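Local coordinates for stage III sporulation protein AB (Bacillus subtilis, PDB 6BS9) that is required for spore formation in Bacillus subtilis and probably works, through this helical domain, as part of a secretion-like transport apparatus, at residues Q70-V75 and S84-L89; G93-I98 and K106-A111; S51-Q56 and D62-A67. All blocks are in the same frame, centred on the assembly; numbering follows the deposited sequence.

Contact 1: residues Q70-V75 and S84-L89; sequences QSLKKV and SEYEVL
L72 carries the contact from the 70-75 side, its isobutyl group reaching across to both Y86 and L89. With CG anti to the backbone N (chi1 -178°), the fork is carried out toward helix 83-95. CD2 of L72 comes obliquely onto the Y86 ring, 3.8 Å from Y86 CE1, and CD1 of L72 lies 3.9 Å from CB of L89, the two leucine side chains crossing at about a right angle. One residue on, K73 adds its aliphatic part: CG of K73 passes 3.8 Å from Y86 OH, while the chain bends farther out toward its amine. W76, next along the chain after V75, meets the Y86 ring edge to face, and K83 is a cation-pi partner of that ring; L89 leans on L13 and L17 of helix 2-26. Shortening L72 to an alanine would probably open a gap and leave the CE1 side of Y86 and CB of L89 without their shared partner. The segment axes, nearly antiparallel (158°), come no closer than 11.2 Å, a distance spanned by L72 and the Y86 ring. Joined mainly by apolar packing, with no polar bond between them, the two segments depend on shape and on burial from water, with the lysine stem closing the outer margin.

Contact 2: residues G93-I98 and K106-A111; sequences GETLGI and KHIKLA
T95 and I108 meet methyl to methylene, CG2 of T95 standing 3.2 Å from CG1 of I108, a tight approach for two carbons. The other branch of T95 turns to the neighbouring residue, with OG1 of T95 3.5 Å from CB of H107. Three residues on, I98 lays its terminal methyl obliquely against the root of the imidazole, CD1 of I98 being 3.9 Å from CG of H107; the two side chains cross at about a right angle. The hydroxyl of T95 has its polar partner in its own helix, the carbonyl of Q91. That bond fits its chi1 of -69°, which keeps OG1 beside the backbone N and sends the methyl toward I108. Farther out, the carbonyl of T95 accepts from the side chain of Q104, and I108 also packs on E21 and M25 of helix 2-26. A type I turn from T95 to I98, with I98 N bonded to T95 O at 3.2 Å, brings the isoleucine round to H107 and to S103 and Q104. This is the close of a helical hairpin, in which a short connection turns helix 83-95 into the long helix 101-128 of an all-helical bundle.

Contact 3: residues S51-Q56 and D62-A67; sequences SAFSDQ and DSAKTA
The ring of F53 meets helix 64-75 with its edge: the carbonyl oxygen of A64 and the carbonyl carbon of A67 both lie near the ring plane. CE1 of F53 is 3.5 Å from A64 O, and CD1 of F53 is 3.8 Å from A67 C. The extended first torsion of F53 carries the ring across to that helix, where CE1 also comes 3.9 Å from A67 CB. W68 joins F53 edge to face, and L96 touches it as well. The other flat groups are the Q56 amide and the D62 carboxylate, their planes 51° apart. NE2 of Q56 donates to OD2 of D62 at 3.3 Å, a long bond bent to 140° at the hydrogen; OD2 is used on its syn side, 30° out of the carboxylate plane, while the acceptor stays close to the amide plane. A bend at chi2 folds the glutamine toward the aspartate, and its CB rests 3.6 Å from CB of A67. Q70 touches both polar side chains. The small A64 and A67 let helix 64-75 come up against the edge of the phenyl ring, while the stretched, partly exposed amide-carboxylate bond probably adds only modestly to a junction held chiefly by apolar packing.

Taken in chain order, contact 3 closes first, then contact 1, then contact 2, each joining helices that follow one another in the bundle. Helix 64-75 serves contacts 1 and 3, whose centres are 12 Å apart; S71 and Q70 both reach from contact 1 into contact 3, S71 OG lying 3.2 Å from CA of F53. Helix 83-95 serves contacts 1 and 2, 14 Å between centres, and V88 CG1 packs 3.7 Å from A111 O. Contacts 2 and 3 lie 15 Å apart, yet L96 CD1 reaches 3.9 Å from A64 O, and a long, weak ion pair links E94 to K65. A sulfate lies about 3 Å from the I98 side chain of contact 2; it probably comes from the crystallisation liquor.

Contact 1: residues Q70-V75 and S84-L89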
loop_
_atom_site.group_PDB
_atom_site.type_symbol
_atom_site.label_atom_id
_atom_site.label_comp_id
_atom_site.label_asym_id
_atom_site.label_seq_id
_atom_site.Cartn_x
_atom_site.Cartn_y
_atom_site.Cartn_z
ATOM N N GLN A 70 7.333 -7.805 4.895
ATOM C CA GLN A 70 8.764 -7.735 4.603
ATOM C C GLN A 70 9.080 -6.563 3.663
ATOM O O GLN A 70 10.001 -5.825 3.891
ATOM C CB GLN A 70 9.235 -9.072 4.020
ATOM C CG GLN A 70 10.546 -9.596 4.584
ATOM C CD GLN A 70 10.911 -11.006 4.091
ATOM O OE1 GLN A 70 11.981 -11.210 3.482
ATOM N NE2 GLN A 70 10.022 -11.998 4.350
ATOM N N SER A 71 8.275 -6.368 2.624
ATOM C CA SER A 71 8.532 -5.295 1.693
ATOM C C SER A 71 8.319 -3.953 2.320
ATOM O O SER A 71 9.083 -3.011 2.133
ATOM C CB SER A 71 7.642 -5.436 0.452
ATOM O OG SER A 71 7.670 -6.750 -0.064
ATOM N N LEU A 72 7.300 -3.888 3.119
ATOM C CA LEU A 72 7.037 -2.676 3.852
ATOM C C LEU A 72 8.207 -2.206 4.762
ATOM O O LEU A 72 8.554 -1.008 4.786
ATOM C CB LEU A 72 5.731 -2.864 4.641
ATOM C CG LEU A 72 5.220 -1.694 5.461
ATOM C CD1 LEU A 72 4.894 -0.513 4.544
ATOM C CD2 LEU A 72 3.998 -2.158 6.263
ATOM N N LYS A 73 8.756 -3.122 5.544
ATOM C CA LYS A 73 9.884 -2.814 6.462
ATOM C C LYS A 73 11.121 -2.418 5.699
ATOM O O LYS A 73 11.865 -1.509 6.073
ATOM C CB LYS A 73 10.193 -4.005 7.384
ATOM C CG LYS A 73 9.079 -4.294 8.416
ATOM C CD LYS A 73 9.524 -5.165 9.598
ATOM C CE LYS A 73 9.066 -6.635 9.617
ATOM N NZ LYS A 73 8.052 -6.977 10.667
ATOM N N LYS A 74 11.342 -3.131 4.617
ATOM C CA LYS A 74 12.488 -2.885 3.775
ATOM C C LYS A 74 12.433 -1.463 3.219
ATOM O O LYS A 74 13.460 -0.801 3.146
ATOM C CB LYS A 74 12.498 -3.978 2.686
ATOM C CG LYS A 74 13.718 -4.138 1.798
ATOM C CD LYS A 74 13.337 -4.997 0.552
ATOM C CE LYS A 74 14.369 -4.884 -0.617
ATOM N NZ LYS A 74 15.830 -4.963 -0.266
ATOM N N VAL A 75 11.267 -0.966 2.799
ATOM C CA VAL A 75 11.237 0.338 2.118
ATOM C C VAL A 75 10.900 1.471 3.047
ATOM O O VAL A 75 11.071 2.641 2.682
ATOM C CB VAL A 75 10.290 0.372 0.877
ATOM C CG1 VAL A 75 10.586 -0.777 -0.096
ATOM C CG2 VAL A 75 8.824 0.372 1.298
ATOM N N SER A 84 1.239 6.332 11.838
ATOM C CA SER A 84 -0.174 6.040 11.542
ATOM C C SER A 84 -0.311 5.405 10.157
ATOM O O SER A 84 -0.962 4.375 10.052
ATOM C CB SER A 84 -1.057 7.258 11.751
ATOM O OG SER A 84 -0.520 8.313 10.957
ATOM N N GLU A 85 0.399 5.911 9.145
ATOM C CA GLU A 85 0.399 5.233 7.827
ATOM C C GLU A 85 1.009 3.825 7.858
ATOM O O GLU A 85 0.526 2.913 7.164
ATOM C CB GLU A 85 1.114 6.066 6.740
ATOM C CG GLU A 85 0.349 7.283 6.254
ATOM C CD GLU A 85 0.499 8.499 7.155
ATOM O OE1 GLU A 85 -0.381 8.714 7.980
ATOM O OE2 GLU A 85 1.511 9.194 7.071
ATOM N N TYR A 86 2.112 3.666 8.592
ATOM C CA TYR A 86 2.782 2.361 8.744
ATOM C C TYR A 86 1.774 1.347 9.259
ATOM O O TYR A 86 1.678 0.234 8.728
ATOM C CB TYR A 86 3.996 2.392 9.717
ATOM C CG TYR A 86 4.612 0.999 9.938
ATOM C CD1 TYR A 86 5.476 0.433 8.989
ATOM C CD2 TYR A 86 4.317 0.248 11.085
ATOM C CE1 TYR A 86 6.030 -0.820 9.182
ATOM C CE2 TYR A 86 4.862 -1.026 11.276
ATOM C CZ TYR A 86 5.688 -1.561 10.307
ATOM O OH TYR A 86 6.231 -2.817 10.472
ATOM N N GLU A 87 1.029 1.740 10.289
ATOM C CA GLU A 87 0.083 0.833 10.910
ATOM C C GLU A 87 -1.046 0.479 9.935
ATOM O O GLU A 87 -1.448 -0.656 9.849
ATOM C CB GLU A 87 -0.477 1.426 12.234
ATOM C CG GLU A 87 0.540 1.445 13.404
ATOM C CD GLU A 87 1.087 0.067 13.788
ATOM O OE1 GLU A 87 0.289 -0.948 13.766
ATOM O OE2 GLU A 87 2.324 -0.011 14.090
ATOM N N VAL A 88 -1.520 1.459 9.190
ATOM C CA VAL A 88 -2.490 1.179 8.193
ATOM C C VAL A 88 -1.953 0.219 7.153
ATOM O O VAL A 88 -2.628 -0.754 6.800
ATOM C CB VAL A 88 -3.031 2.471 7.533
ATOM C CG1 VAL A 88 -3.916 2.139 6.341
ATOM C CG2 VAL A 88 -3.818 3.291 8.559
ATOM N N LEU A 89 -0.738 0.465 6.660
ATOM C CA LEU A 89 -0.140 -0.431 5.678
ATOM C C LEU A 89 0.124 -1.843 6.217
ATOM O O LEU A 89 -0.053 -2.828 5.502
ATOM C CB LEU A 89 1.092 0.216 5.080
ATOM C CG LEU A 89 0.761 1.461 4.238
ATOM C CD1 LEU A 89 1.975 2.250 3.909
ATOM C CD2 LEU A 89 0.017 1.107 2.934
#

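Contact 2: residues G93-I98 and K106-A111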
loop_
_atom_site.group_PDB
_atom_site.type_symbol
_atom_site.label_atom_id
_atom_site.label_comp_id
_atom_site.label_asym_id
_atom_site.label_seq_id
_atom_site.Cartn_x
_atom_site.Cartn_y
_atom_site.Cartn_z
ATOM N N GLY A 93 -1.474 -5.587 5.024
ATOM C CA GLY A 93 -0.836 -6.904 4.943
ATOM C C GLY A 93 -1.605 -8.004 5.665
ATOM O O GLY A 93 -1.833 -9.057 5.103
ATOM N N GLU A 94 -1.995 -7.746 6.905
ATOM C CA GLU A 94 -2.735 -8.683 7.758
ATOM C C GLU A 94 -4.017 -9.083 7.037
ATOM O O GLU A 94 -4.343 -10.272 6.914
ATOM C CB GLU A 94 -2.992 -8.033 9.147
ATOM C CG GLU A 94 -1.731 -7.399 9.820
ATOM C CD GLU A 94 -1.082 -8.066 11.046
ATOM O OE1 GLU A 94 -0.467 -7.282 11.861
ATOM O OE2 GLU A 94 -1.102 -9.328 11.184
ATOM N N THR A 95 -4.628 -8.123 6.358
ATOM C CA THR A 95 -5.764 -8.369 5.524
ATOM C C THR A 95 -5.603 -9.366 4.400
ATOM O O THR A 95 -6.573 -9.978 3.920
ATOM C CB THR A 95 -6.225 -6.994 4.936
ATOM O OG1 THR A 95 -6.763 -6.184 5.979
ATOM C CG2 THR A 95 -7.245 -7.102 3.826
ATOM N N LEU A 96 -4.408 -9.486 3.857
ATOM C CA LEU A 96 -4.189 -10.424 2.735
ATOM C C LEU A 96 -4.350 -11.861 3.163
ATOM O O LEU A 96 -4.430 -12.764 2.316
ATOM C CB LEU A 96 -2.796 -10.161 2.093
ATOM C CG LEU A 96 -2.649 -8.722 1.576
ATOM C CD1 LEU A 96 -1.243 -8.385 1.174
ATOM C CD2 LEU A 96 -3.575 -8.458 0.433
ATOM N N GLY A 97 -4.181 -12.065 4.460
ATOM C CA GLY A 97 -4.335 -13.365 5.067
ATOM C C GLY A 97 -5.680 -13.699 5.628
ATOM O O GLY A 97 -5.822 -14.745 6.228
ATOM N N ILE A 98 -6.672 -12.837 5.413
ATOM C CA ILE A 98 -8.056 -13.142 5.736
ATOM C C ILE A 98 -8.650 -14.097 4.674
ATOM O O ILE A 98 -8.704 -13.780 3.506
ATOM C CB ILE A 98 -8.891 -11.835 5.913
ATOM C CG1 ILE A 98 -8.326 -11.016 7.081
ATOM C CG2 ILE A 98 -10.366 -12.143 6.180
ATOM C CD1 ILE A 98 -9.016 -9.674 7.267
ATOM N N LYS A 106 -13.867 -6.089 2.810
ATOM C CA LYS A 106 -14.239 -4.980 3.655
ATOM C C LYS A 106 -13.040 -4.464 4.425
ATOM O O LYS A 106 -12.930 -3.247 4.610
ATOM C CB LYS A 106 -15.448 -5.333 4.570
ATOM C CG LYS A 106 -16.678 -5.731 3.781
ATOM C CD LYS A 106 -17.147 -4.588 2.849
ATOM C CE LYS A 106 -18.364 -5.002 2.024
ATOM N NZ LYS A 106 -18.770 -3.883 1.142
ATOM N N HIS A 107 -12.122 -5.346 4.820
ATOM C CA HIS A 107 -10.909 -4.858 5.510
ATOM C C HIS A 107 -9.948 -4.132 4.546
ATOM O O HIS A 107 -9.285 -3.169 4.952
ATOM C CB HIS A 107 -10.226 -5.968 6.332
ATOM C CG HIS A 107 -10.901 -6.245 7.641
ATOM N ND1 HIS A 107 -10.551 -5.593 8.804
ATOM C CD2 HIS A 107 -11.995 -6.966 7.947
ATOM C CE1 HIS A 107 -11.375 -5.931 9.785
ATOM N NE2 HIS A 107 -12.256 -6.777 9.292
ATOM N N ILE A 108 -9.943 -4.519 3.269
ATOM C CA ILE A 108 -9.181 -3.760 2.269
ATOM C C ILE A 108 -9.781 -2.409 2.069
ATOM O O ILE A 108 -9.058 -1.390 2.064
ATOM C CB ILE A 108 -9.069 -4.452 0.917
ATOM C CG1 ILE A 108 -8.280 -5.751 1.087
ATOM C CG2 ILE A 108 -8.372 -3.519 -0.075
ATOM C CD1 ILE A 108 -8.150 -6.642 -0.142
ATOM N N LYS A 109 -11.111 -2.361 1.977
ATOM C CA LYS A 109 -11.794 -1.055 1.870
ATOM C C LYS A 109 -11.468 -0.162 3.064
ATOM O O LYS A 109 -11.251 1.043 2.901
ATOM C CB LYS A 109 -13.283 -1.273 1.728
ATOM C CG LYS A 109 -14.058 -0.004 1.453
ATOM C CD LYS A 109 -15.528 -0.278 1.436
ATOM C CE LYS A 109 -16.371 0.948 1.012
ATOM N NZ LYS A 109 -17.837 0.640 0.993
ATOM N N LEU A 110 -11.416 -0.741 4.268
ATOM C CA LEU A 110 -11.067 0.037 5.498
ATOM C C LEU A 110 -9.685 0.651 5.445
ATOM O O LEU A 110 -9.529 1.816 5.782
ATOM C CB LEU A 110 -11.127 -0.850 6.742
ATOM C CG LEU A 110 -10.776 -0.262 8.106
ATOM C CD1 LEU A 110 -11.594 0.959 8.437
ATOM C CD2 LEU A 110 -10.974 -1.292 9.216
ATOM N N ALA A 111 -8.699 -0.141 4.980
ATOM C CA ALA A 111 -7.391 0.380 4.712
ATOM C C ALA A 111 -7.411 1.566 3.770
ATOM O O ALA A 111 -6.825 2.607 4.062
ATOM C CB ALA A 111 -6.507 -0.702 4.136
#

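Contact 3: residues S51-Q56 and D62-A67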
loop_
_atom_site.group_PDB
_atom_site.type_symbol
_atom_site.label_atom_id
_atom_site.label_comp_id
_atom_site.label_asym_id
_atom_site.label_seq_id
_atom_site.Cartn_x
_atom_site.Cartn_y
_atom_site.Cartn_z
ATOM N N SER A 51 7.476 -3.052 -6.339
ATOM C CA SER A 51 8.456 -3.969 -6.967
ATOM C C SER A 51 9.058 -4.946 -5.956
ATOM O O SER A 51 9.192 -6.122 -6.267
ATOM C CB SER A 51 9.591 -3.214 -7.767
ATOM O OG SER A 51 10.233 -2.286 -6.985
ATOM N N ALA A 52 9.370 -4.471 -4.758
ATOM C CA ALA A 52 9.778 -5.395 -3.683
ATOM C C ALA A 52 8.733 -6.452 -3.344
ATOM O O ALA A 52 9.092 -7.601 -3.148
ATOM C CB ALA A 52 10.112 -4.626 -2.450
ATOM N N PHE A 53 7.458 -6.060 -3.298
ATOM C CA PHE A 53 6.371 -6.978 -3.016
ATOM C C PHE A 53 6.286 -8.037 -4.116
ATOM O O PHE A 53 6.206 -9.231 -3.820
ATOM C CB PHE A 53 5.059 -6.192 -2.942
ATOM C CG PHE A 53 3.837 -7.014 -2.597
ATOM C CD1 PHE A 53 3.858 -7.967 -1.611
ATOM C CD2 PHE A 53 2.639 -6.783 -3.220
ATOM C CE1 PHE A 53 2.700 -8.681 -1.241
ATOM C CE2 PHE A 53 1.449 -7.481 -2.851
ATOM C CZ PHE A 53 1.486 -8.449 -1.864
ATOM N N SER A 54 6.386 -7.589 -5.360
ATOM C CA SER A 54 6.392 -8.487 -6.526
ATOM C C SER A 54 7.521 -9.491 -6.487
ATOM O O SER A 54 7.322 -10.673 -6.610
ATOM C CB SER A 54 6.502 -7.656 -7.810
ATOM O OG SER A 54 6.565 -8.485 -8.936
ATOM N N ASP A 55 8.736 -9.023 -6.234
ATOM C CA ASP A 55 9.847 -9.946 -6.045
ATOM C C ASP A 55 9.565 -10.986 -4.942
ATOM O O ASP A 55 9.891 -12.128 -5.080
ATOM C CB ASP A 55 11.125 -9.166 -5.659
ATOM C CG ASP A 55 11.638 -8.311 -6.771
ATOM O OD1 ASP A 55 11.243 -8.536 -7.954
ATOM O OD2 ASP A 55 12.440 -7.381 -6.470
ATOM N N GLN A 56 9.052 -10.549 -3.805
ATOM C CA GLN A 56 8.952 -11.428 -2.631
ATOM C C GLN A 56 7.952 -12.482 -2.932
ATOM O O GLN A 56 8.163 -13.611 -2.604
ATOM C CB GLN A 56 8.536 -10.659 -1.352
ATOM C CG GLN A 56 9.636 -10.083 -0.468
ATOM C CD GLN A 56 10.800 -11.021 -0.316
ATOM O OE1 GLN A 56 11.827 -10.844 -0.963
ATOM N NE2 GLN A 56 10.642 -12.029 0.517
ATOM N N ASP A 62 6.517 -17.502 0.671
ATOM C CA ASP A 62 5.836 -16.626 1.604
ATOM C C ASP A 62 4.378 -16.479 1.234
ATOM O O ASP A 62 4.061 -16.322 0.062
ATOM C CB ASP A 62 6.439 -15.211 1.508
ATOM C CG ASP A 62 7.840 -15.043 2.211
ATOM O OD1 ASP A 62 8.393 -16.032 2.824
ATOM O OD2 ASP A 62 8.408 -13.887 2.066
ATOM N N SER A 63 3.500 -16.418 2.228
ATOM C CA SER A 63 2.158 -15.846 2.014
ATOM C C SER A 63 2.238 -14.384 1.532
ATOM O O SER A 63 3.192 -13.697 1.756
ATOM C CB SER A 63 1.331 -15.869 3.298
ATOM O OG SER A 63 1.904 -14.987 4.269
ATOM N N ALA A 64 1.181 -13.908 0.925
ATOM C CA ALA A 64 1.134 -12.518 0.484
ATOM C C ALA A 64 1.298 -11.570 1.666
ATOM O O ALA A 64 1.982 -10.571 1.574
ATOM C CB ALA A 64 -0.157 -12.250 -0.267
ATOM N N LYS A 65 0.716 -11.953 2.798
ATOM C CA LYS A 65 0.831 -11.205 4.027
ATOM C C LYS A 65 2.266 -11.057 4.449
ATOM O O LYS A 65 2.687 -9.960 4.824
ATOM C CB LYS A 65 0.001 -11.876 5.108
ATOM C CG LYS A 65 0.171 -11.374 6.528
ATOM C CD LYS A 65 -0.500 -12.357 7.484
ATOM C CE LYS A 65 -0.473 -11.877 8.923
ATOM N NZ LYS A 65 0.930 -11.657 9.399
ATOM N N THR A 66 3.016 -12.152 4.434
ATOM C CA THR A 66 4.374 -12.100 4.897
ATOM C C THR A 66 5.190 -11.266 3.888
ATOM O O THR A 66 5.997 -10.414 4.296
ATOM C CB THR A 66 4.947 -13.530 5.035
ATOM O OG1 THR A 66 4.208 -14.245 6.026
ATOM C CG2 THR A 66 6.439 -13.544 5.396
ATOM N N ALA A 67 4.972 -11.499 2.601
ATOM C CA ALA A 67 5.685 -10.748 1.551
ATOM C C ALA A 67 5.443 -9.261 1.632
ATOM O O ALA A 67 6.391 -8.458 1.470
ATOM C CB ALA A 67 5.294 -11.229 0.167
#